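SusD homolog (Bacteroides thetaiotaomicron VPI-5482, PDB 3IV0) is of unknown function but, as a SusD-family protein of the outer membrane, probably binds a glycan at the cell surface for uptake by a partner transporter. Local coordinates at residues G61-V65 against P298-Y302; M50-I55 against L68-M73; L26-Y30 against E126-M130. All coordinates share one frame. Residues are numbered along the deposited sequence.

Contact 1 of 3, residues G61-V65 against P298-Y302; sequences GDKYV and PLFCY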
loop_
_atom_site.group_PDB
_atom_site.type_symbol
_atom_site.label_atom_id
_atom_site.label_comp_id
_atom_site.label_asym_id
_atom_site.label_seq_id
_atom_site.Cartn_x
_atom_site.Cartn_y
_atom_site.Cartn_z
ATOM N N GLY A 61 -14.790 0.742 23.460
ATOM C CA GLY A 61 -14.327 -0.640 23.634
ATOM C C GLY A 61 -13.438 -1.196 22.514
ATOM O O GLY A 61 -12.694 -2.169 22.738
ATOM N N ASP A 62 -13.517 -0.593 21.318
ATOM C CA ASP A 62 -12.621 -0.937 20.184
ATOM C C ASP A 62 -11.321 -0.164 20.365
ATOM O O ASP A 62 -11.028 0.838 19.674
ATOM C CB ASP A 62 -13.300 -0.574 18.861
ATOM C CG ASP A 62 -14.543 -1.405 18.610
ATOM O OD1 ASP A 62 -14.510 -2.626 18.897
ATOM O OD2 ASP A 62 -15.523 -0.870 18.075
ATOM N N LYS A 63 -10.544 -0.626 21.322
ATOM C CA LYS A 63 -9.463 0.161 21.883
ATOM C C LYS A 63 -8.348 0.405 20.881
ATOM O O LYS A 63 -7.663 1.428 20.931
ATOM C CB LYS A 63 -8.913 -0.550 23.110
ATOM C CG LYS A 63 -9.880 -0.497 24.283
ATOM C CD LYS A 63 -9.304 -1.236 25.475
ATOM C CE LYS A 63 -10.212 -1.030 26.682
ATOM N NZ LYS A 63 -9.838 -1.880 27.839
ATOM N N TYR A 64 -8.188 -0.508 19.932
ATOM C CA TYR A 64 -7.115 -0.414 18.943
ATOM C C TYR A 64 -7.229 0.828 18.067
ATOM O O TYR A 64 -6.201 1.335 17.610
ATOM C CB TYR A 64 -7.042 -1.670 18.079
ATOM C CG TYR A 64 -8.246 -1.962 17.239
ATOM C CD1 TYR A 64 -8.365 -1.472 15.962
ATOM C CD2 TYR A 64 -9.270 -2.775 17.728
ATOM C CE1 TYR A 64 -9.464 -1.747 15.178
ATOM C CE2 TYR A 64 -10.391 -3.049 16.951
ATOM C CZ TYR A 64 -10.472 -2.537 15.670
ATOM O OH TYR A 64 -11.546 -2.840 14.884
ATOM N N VAL A 65 -8.438 1.374 17.889
ATOM C CA VAL A 65 -8.586 2.568 17.080
ATOM C C VAL A 65 -7.797 3.730 17.678
ATOM O O VAL A 65 -7.014 4.373 16.995
ATOM C CB VAL A 65 -10.055 2.968 16.886
ATOM C CG1 VAL A 65 -10.134 4.305 16.143
ATOM C CG2 VAL A 65 -10.780 1.841 16.128
ATOM N N PRO A 298 -20.504 3.033 11.907
ATOM C CA PRO A 298 -19.266 2.330 11.525
ATOM C C PRO A 298 -18.330 2.103 12.679
ATOM O O PRO A 298 -18.586 2.506 13.796
ATOM C CB PRO A 298 -18.605 3.282 10.534
ATOM C CG PRO A 298 -19.561 4.368 10.258
ATOM C CD PRO A 298 -20.498 4.427 11.450
ATOM N N LEU A 299 -17.181 1.492 12.402
ATOM C CA LEU A 299 -16.159 1.341 13.422
ATOM C C LEU A 299 -15.571 2.679 13.873
ATOM O O LEU A 299 -15.355 2.913 15.061
ATOM C CB LEU A 299 -15.030 0.438 12.878
ATOM C CG LEU A 299 -13.883 0.177 13.838
ATOM C CD1 LEU A 299 -14.331 -0.787 14.905
ATOM C CD2 LEU A 299 -12.673 -0.427 13.087
ATOM N N PHE A 300 -15.268 3.559 12.918
ATOM C CA PHE A 300 -14.661 4.845 13.228
ATOM C C PHE A 300 -14.996 5.892 12.190
ATOM O O PHE A 300 -15.496 5.593 11.120
ATOM C CB PHE A 300 -13.125 4.749 13.415
ATOM C CG PHE A 300 -12.348 4.346 12.171
ATOM C CD1 PHE A 300 -12.018 5.281 11.181
ATOM C CD2 PHE A 300 -11.905 3.060 12.014
ATOM C CE1 PHE A 300 -11.282 4.925 10.064
ATOM C CE2 PHE A 300 -11.182 2.689 10.884
ATOM C CZ PHE A 300 -10.860 3.615 9.924
ATOM N N CYS A 301 -14.699 7.131 12.545
ATOM C CA CYS A 301 -14.826 8.237 11.624
ATOM C C CYS A 301 -13.647 9.190 11.730
ATOM O O CYS A 301 -12.958 9.251 12.733
ATOM C CB CYS A 301 -16.141 9.006 11.856
ATOM S SG CYS A 301 -16.304 9.841 13.445
ATOM N N TYR A 302 -13.474 9.961 10.664
ATOM C CA TYR A 302 -12.454 10.992 10.576
ATOM C C TYR A 302 -12.960 12.304 11.147
ATOM O O TYR A 302 -14.130 12.653 10.959
ATOM C CB TYR A 302 -12.096 11.237 9.104
ATOM C CG TYR A 302 -11.168 10.167 8.541
ATOM C CD1 TYR A 302 -11.680 8.968 8.108
ATOM C CD2 TYR A 302 -9.804 10.350 8.537
ATOM C CE1 TYR A 302 -10.844 7.982 7.608
ATOM C CE2 TYR A 302 -8.947 9.346 8.034
ATOM C CZ TYR A 302 -9.499 8.188 7.579
ATOM O OH TYR A 302 -8.696 7.183 7.087
HETATM O O HOH W 1 -16.271 1.562 17.153
#

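Contact 2 of 3, residues M50-I55 against L68-M73; sequences MRCAPI and LANNDM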
loop_
_atom_site.group_PDB
_atom_site.type_symbol
_atom_site.label_atom_id
_atom_site.label_comp_id
_atom_site.label_asym_id
_atom_site.label_seq_id
_atom_site.Cartn_x
_atom_site.Cartn_y
_atom_site.Cartn_z
HETATM N N MSE A 50 -4.836 3.822 9.373
HETATM C CA MSE A 50 -5.338 4.189 10.704
HETATM C C MSE A 50 -4.288 4.836 11.602
HETATM O O MSE A 50 -4.610 5.689 12.447
HETATM C CB MSE A 50 -5.918 2.935 11.359
HETATM C CG MSE A 50 -7.170 2.375 10.638
HETATM SE SE MSE A 50 -7.754 0.761 11.428
HETATM C CE MSE A 50 -8.569 1.461 13.023
ATOM N N ARG A 51 -3.041 4.447 11.461
ATOM C CA ARG A 51 -1.999 4.870 12.366
ATOM C C ARG A 51 -1.724 6.352 12.200
ATOM O O ARG A 51 -1.510 6.845 11.088
ATOM C CB ARG A 51 -0.730 4.084 12.109
ATOM C CG ARG A 51 0.300 4.281 13.177
ATOM C CD ARG A 51 1.462 3.332 12.993
ATOM N NE ARG A 51 2.496 3.531 14.004
ATOM C CZ ARG A 51 3.617 2.850 14.049
ATOM N NH1 ARG A 51 3.884 1.940 13.123
ATOM N NH2 ARG A 51 4.506 3.093 14.967
ATOM N N CYS A 52 -1.761 7.095 13.314
ATOM C CA CYS A 52 -1.603 8.558 13.330
ATOM C C CYS A 52 -2.669 9.291 12.532
ATOM O O CYS A 52 -2.471 10.451 12.187
ATOM C CB CYS A 52 -0.198 8.995 12.890
ATOM S SG CYS A 52 1.111 8.349 13.954
ATOM N N ALA A 53 -3.784 8.623 12.196
ATOM C CA ALA A 53 -4.896 9.254 11.525
ATOM C C ALA A 53 -5.829 9.916 12.565
ATOM O O ALA A 53 -5.970 9.390 13.680
ATOM C CB ALA A 53 -5.676 8.217 10.707
ATOM N N PRO A 54 -6.448 11.032 12.189
ATOM C CA PRO A 54 -7.381 11.743 13.088
ATOM C C PRO A 54 -8.757 11.070 13.088
ATOM O O PRO A 54 -9.752 11.613 12.588
ATOM C CB PRO A 54 -7.398 13.140 12.501
ATOM C CG PRO A 54 -7.221 12.940 11.066
ATOM C CD PRO A 54 -6.262 11.759 10.927
ATOM N N ILE A 55 -8.780 9.876 13.684
ATOM C CA ILE A 55 -9.949 9.019 13.703
ATOM C C ILE A 55 -10.372 8.737 15.135
ATOM O O ILE A 55 -9.556 8.728 16.066
ATOM C CB ILE A 55 -9.699 7.702 12.926
ATOM C CG1 ILE A 55 -8.549 6.881 13.502
ATOM C CG2 ILE A 55 -9.502 8.002 11.445
ATOM C CD1 ILE A 55 -8.401 5.503 12.794
ATOM N N LEU A 68 -3.956 3.143 17.650
ATOM C CA LEU A 68 -3.374 3.475 16.349
ATOM C C LEU A 68 -3.319 4.962 16.124
ATOM O O LEU A 68 -2.271 5.500 15.736
ATOM C CB LEU A 68 -4.147 2.774 15.231
ATOM C CG LEU A 68 -3.888 1.278 15.198
ATOM C CD1 LEU A 68 -4.959 0.589 14.387
ATOM C CD2 LEU A 68 -2.479 0.953 14.663
ATOM N N ALA A 69 -4.424 5.644 16.397
ATOM C CA ALA A 69 -4.498 7.091 16.205
ATOM C C ALA A 69 -3.398 7.827 16.941
ATOM O O ALA A 69 -2.886 8.836 16.458
ATOM C CB ALA A 69 -5.864 7.623 16.682
ATOM N N ASN A 70 -3.079 7.326 18.121
ATOM C CA ASN A 70 -2.142 7.957 19.045
ATOM C C ASN A 70 -0.749 7.397 19.008
ATOM O O ASN A 70 0.114 7.778 19.801
ATOM C CB ASN A 70 -2.676 7.831 20.470
ATOM C CG ASN A 70 -3.958 8.605 20.696
ATOM O OD1 ASN A 70 -4.203 9.627 20.053
ATOM N ND2 ASN A 70 -4.787 8.104 21.612
ATOM N N ASN A 71 -0.497 6.447 18.098
ATOM C CA ASN A 71 0.801 5.791 18.044
ATOM C C ASN A 71 1.197 5.130 19.366
ATOM O O ASN A 71 2.388 4.995 19.666
ATOM C CB ASN A 71 1.890 6.753 17.530
ATOM C CG ASN A 71 3.139 6.033 17.065
ATOM O OD1 ASN A 71 3.034 4.972 16.425
ATOM N ND2 ASN A 71 4.314 6.539 17.417
ATOM N N ASP A 72 0.191 4.631 20.099
ATOM C CA ASP A 72 0.402 3.943 21.365
ATOM C C ASP A 72 0.571 2.462 21.091
ATOM O O ASP A 72 -0.257 1.624 21.511
ATOM C CB ASP A 72 -0.804 4.200 22.289
ATOM C CG ASP A 72 -0.510 3.971 23.789
ATOM O OD1 ASP A 72 0.510 3.364 24.211
ATOM O OD2 ASP A 72 -1.400 4.397 24.570
HETATM N N MSE A 73 1.669 2.128 20.403
HETATM C CA MSE A 73 1.799 0.794 19.869
HETATM C C MSE A 73 2.143 -0.180 20.973
HETATM O O MSE A 73 1.855 -1.390 20.871
HETATM C CB MSE A 73 2.835 0.762 18.714
HETATM C CG MSE A 73 2.644 1.790 17.672
HETATM SE SE MSE A 73 0.848 1.628 16.840
HETATM C CE MSE A 73 1.277 0.144 15.663
#

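Contact 3 of 3, residues L26-Y30 against E126-M130; sequences LLSIY and EAIFM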
loop_
_atom_site.group_PDB
_atom_site.type_symbol
_atom_site.label_atom_id
_atom_site.label_comp_id
_atom_site.label_asym_id
_atom_site.label_seq_id
_atom_site.Cartn_x
_atom_site.Cartn_y
_atom_site.Cartn_z
ATOM N N LEU A 26 3.849 -20.398 -7.805
ATOM C CA LEU A 26 3.885 -18.930 -7.870
ATOM C C LEU A 26 2.632 -18.333 -7.245
ATOM O O LEU A 26 2.711 -17.392 -6.440
ATOM C CB LEU A 26 4.086 -18.498 -9.298
ATOM C CG LEU A 26 3.978 -16.987 -9.548
ATOM C CD1 LEU A 26 5.097 -16.266 -8.780
ATOM C CD2 LEU A 26 4.020 -16.680 -11.042
ATOM N N LEU A 27 1.464 -18.879 -7.538
ATOM C CA LEU A 27 0.279 -18.306 -6.998
ATOM C C LEU A 27 0.207 -18.448 -5.468
ATOM O O LEU A 27 -0.437 -17.642 -4.828
ATOM C CB LEU A 27 -0.971 -18.872 -7.683
ATOM C CG LEU A 27 -1.224 -18.316 -9.079
ATOM C CD1 LEU A 27 -2.302 -19.174 -9.738
ATOM C CD2 LEU A 27 -1.677 -16.878 -9.044
ATOM N N SER A 28 0.875 -19.445 -4.885
ATOM C CA SER A 28 0.912 -19.591 -3.446
ATOM C C SER A 28 1.726 -18.441 -2.814
ATOM O O SER A 28 1.526 -18.139 -1.652
ATOM C CB SER A 28 1.490 -20.961 -3.042
ATOM O OG SER A 28 2.901 -21.015 -3.127
ATOM N N ILE A 29 2.639 -17.835 -3.584
ATOM C CA ILE A 29 3.412 -16.668 -3.100
ATOM C C ILE A 29 2.456 -15.493 -2.999
ATOM O O ILE A 29 2.411 -14.824 -1.962
ATOM C CB ILE A 29 4.619 -16.378 -4.006
ATOM C CG1 ILE A 29 5.627 -17.548 -4.016
ATOM C CG2 ILE A 29 5.293 -15.031 -3.579
ATOM C CD1 ILE A 29 6.666 -17.487 -5.147
ATOM N N TYR A 30 1.694 -15.227 -4.037
ATOM C CA TYR A 30 0.653 -14.208 -4.003
ATOM C C TYR A 30 -0.333 -14.460 -2.873
ATOM O O TYR A 30 -0.731 -13.555 -2.150
ATOM C CB TYR A 30 -0.085 -14.148 -5.311
ATOM C CG TYR A 30 0.638 -13.521 -6.464
ATOM C CD1 TYR A 30 0.567 -12.174 -6.695
ATOM C CD2 TYR A 30 1.375 -14.286 -7.365
ATOM C CE1 TYR A 30 1.180 -11.563 -7.758
ATOM C CE2 TYR A 30 1.998 -13.701 -8.441
ATOM C CZ TYR A 30 1.921 -12.338 -8.646
ATOM O OH TYR A 30 2.514 -11.761 -9.728
ATOM N N GLU A 126 7.919 -12.405 -11.711
ATOM C CA GLU A 126 6.885 -12.235 -10.728
ATOM C C GLU A 126 7.326 -12.593 -9.327
ATOM O O GLU A 126 6.996 -11.887 -8.350
ATOM C CB GLU A 126 5.655 -13.076 -11.102
ATOM C CG GLU A 126 4.937 -12.640 -12.327
ATOM C CD GLU A 126 3.684 -13.430 -12.530
ATOM O OE1 GLU A 126 2.785 -13.338 -11.685
ATOM O OE2 GLU A 126 3.577 -14.185 -13.516
ATOM N N ALA A 127 8.127 -13.640 -9.191
ATOM C CA ALA A 127 8.632 -14.031 -7.898
ATOM C C ALA A 127 9.600 -12.975 -7.358
ATOM O O ALA A 127 9.565 -12.675 -6.150
ATOM C CB ALA A 127 9.346 -15.417 -7.995
ATOM N N ILE A 128 10.462 -12.430 -8.208
ATOM C CA ILE A 128 11.351 -11.349 -7.769
ATOM C C ILE A 128 10.528 -10.139 -7.352
ATOM O O ILE A 128 10.819 -9.514 -6.315
ATOM C CB ILE A 128 12.311 -10.971 -8.871
ATOM C CG1 ILE A 128 13.315 -12.103 -9.076
ATOM C CG2 ILE A 128 13.067 -9.653 -8.529
ATOM C CD1 ILE A 128 14.012 -12.084 -10.451
ATOM N N PHE A 129 9.501 -9.789 -8.112
ATOM C CA PHE A 129 8.629 -8.702 -7.732
ATOM C C PHE A 129 7.988 -8.939 -6.367
ATOM O O PHE A 129 8.005 -8.052 -5.486
ATOM C CB PHE A 129 7.551 -8.437 -8.784
ATOM C CG PHE A 129 6.533 -7.415 -8.343
ATOM C CD1 PHE A 129 6.845 -6.056 -8.368
ATOM C CD2 PHE A 129 5.313 -7.802 -7.830
ATOM C CE1 PHE A 129 5.936 -5.119 -7.916
ATOM C CE2 PHE A 129 4.400 -6.854 -7.368
ATOM C CZ PHE A 129 4.716 -5.507 -7.435
HETATM N N MSE A 130 7.432 -10.108 -6.138
HETATM C CA MSE A 130 6.728 -10.379 -4.932
HETATM C C MSE A 130 7.648 -10.467 -3.759
HETATM O O MSE A 130 7.265 -10.056 -2.653
HETATM C CB MSE A 130 5.874 -11.653 -5.083
HETATM C CG MSE A 130 4.688 -11.403 -6.014
HETATM SE SE MSE A 130 3.506 -9.950 -5.579
HETATM C CE MSE A 130 2.860 -10.605 -3.978
#

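Contact 1 of 3, residues G61-V65 against P298-Y302
Entering from Pro298, which makes no contact with residues 61-65, the chain comes to Leu299, and here most of the meeting takes place. Its side chain reaches across to three residues of the other segment. CD1 of Leu299 lies 3.4 Å from OD2 of Asp62, CD2 of Leu299 lies 3.2 Å from the OH and 4.0 Å from CZ of Tyr64, and CG of Leu299 is 4.2 Å from CG2 of Val65. Each methyl of Leu299 therefore sits against one oxygen, in van der Waals contact. The polar link is made by water 1, which donates to OD2 of Asp62 and to O of Leu299, both at 2.7 Å. Asp62, whose CA-to-CB bond points toward the strand segment, centres an inverse gamma turn closed by a weak bond from Lys63 N to Gly61 O at 3.0 Å; Val65 N to Asp62 O, at 3.2 Å, leads on into helix 63-69. From Phe300 onward the segment is strand 300-302, paired antiparallel with strand 55-57 in a two-stranded sheet, and the first turn of helix 63-69 packs beside this small ribbon. CB of Phe300 rests 4.1 Å from CG1 of Val65, while its ring also touches Ile55 and Met50. Beyond it, Cys301 is backbone hydrogen-bonded to Thr56, and Tyr302 packs on Ile55 and Phe284.

Contact 2 of 3, residues M50-I55 against L68-M73
The two backbones run close together where helices 43-50 and 63-69 end, with CA atoms only 4.4 Å apart at Arg51 and Leu68 and 4.3 Å at Cys52 and Ala69. A type II turn from Met50 to Ala53 presents Cys52 N to Leu68 O in a nearly straight hydrogen bond of 2.9 Å. Two CA-H...O contacts run alongside it, Arg51 CA to Leu68 O and Cys52 CA to Ala69 O, both 3.4 Å. Among the side chains, Arg51 is fully extended and gives two hydrogen bonds to Asn71 OD1, from NE at 2.9 Å and NH2 at 2.8 Å. Met73 CG covers one face of the guanidinium, 3.5 Å from Arg51 NH2, and Trp461 adds a cation-pi contact. At the other end, Met50 CB meets Leu68 CD1 at 3.9 Å, and Ala69 CB lies 3.5 Å from Ala53 O and 4.2 Å from Ile55 CG1. Asn71, with positive phi, closes helix 63-69 in a Schellman motif, and Asp72 then N-caps helix 73-79. This Schellman-closed end meets the type II turn, and Arg51 and Asn71, also bonded to Thr460 O and Ala458 O, join both to the C-terminal region.

Contact 3 of 3, residues L26-Y30 against E126-M130
Met130, Tyr30 and Glu126 carry most of this helix-to-helix contact. Met130, a selenomethionine here, has the largest area covered: its side chain, m at all three chi angles, folds over the Tyr30 ring. CG of Met130 stands 4.0 Å from the centroid of the Tyr30 ring, 17° off the normal, as a CH-pi contact, and SE of Met130 lies 3.6 Å from CE1 of Tyr30, an oblique Met-aromatic contact. Closer to the backbone, CB of Met130 packs 3.7 Å from CG2 of Ile29. Tyr30 points its hydroxyl at Glu126, and OH donates to OE1 of Glu126 in a short hydrogen bond of 2.5 Å. The segments belong to helices 19-39 and 117-142, which run nearly parallel, their local axes 10.3 Å apart at 19°. They pack side by side in a mainly helical protein, consistent with the TPR-like helical packing of SusD proteins, and helix 93-108 packs against both through Leu105, which touches Leu26 and Ala127. Glu126 OE1 also forms a salt bridge with Arg199, while Tyr30 OH accepts from Ala200 N, so the loop before helix 202-219 is drawn onto this pair. CD2 of Leu26 lies against the carboxylate, 3.5 Å from OE2 of Glu126, and CD1 of Leu26 reaches to within 4.4 Å of CB of Ala127.

From the N terminus, helix 19-39 supplies the first half of contact 3, whose loop stays open until it is joined to helix 117-142 at residues 126-130. Contact 2 is nested inside that loop: the chain leaves helix 43-50, passes through strand 55-57 and helix 63-69, and comes back on itself within some twenty residues. Contact 1 starts within the loop closed by contact 2 but closes only at 298-302, so it crosses both others; it joins helix 63-69 to strand 300-302, partner of strand 55-57. Contacts 1 and 2 touch, Phe300 CE2 lying 3.6 Å from Met50 CE, whereas contact 3 sits on the opposite side of the chain's centre, its nearest atoms about 20 Å from contact 2.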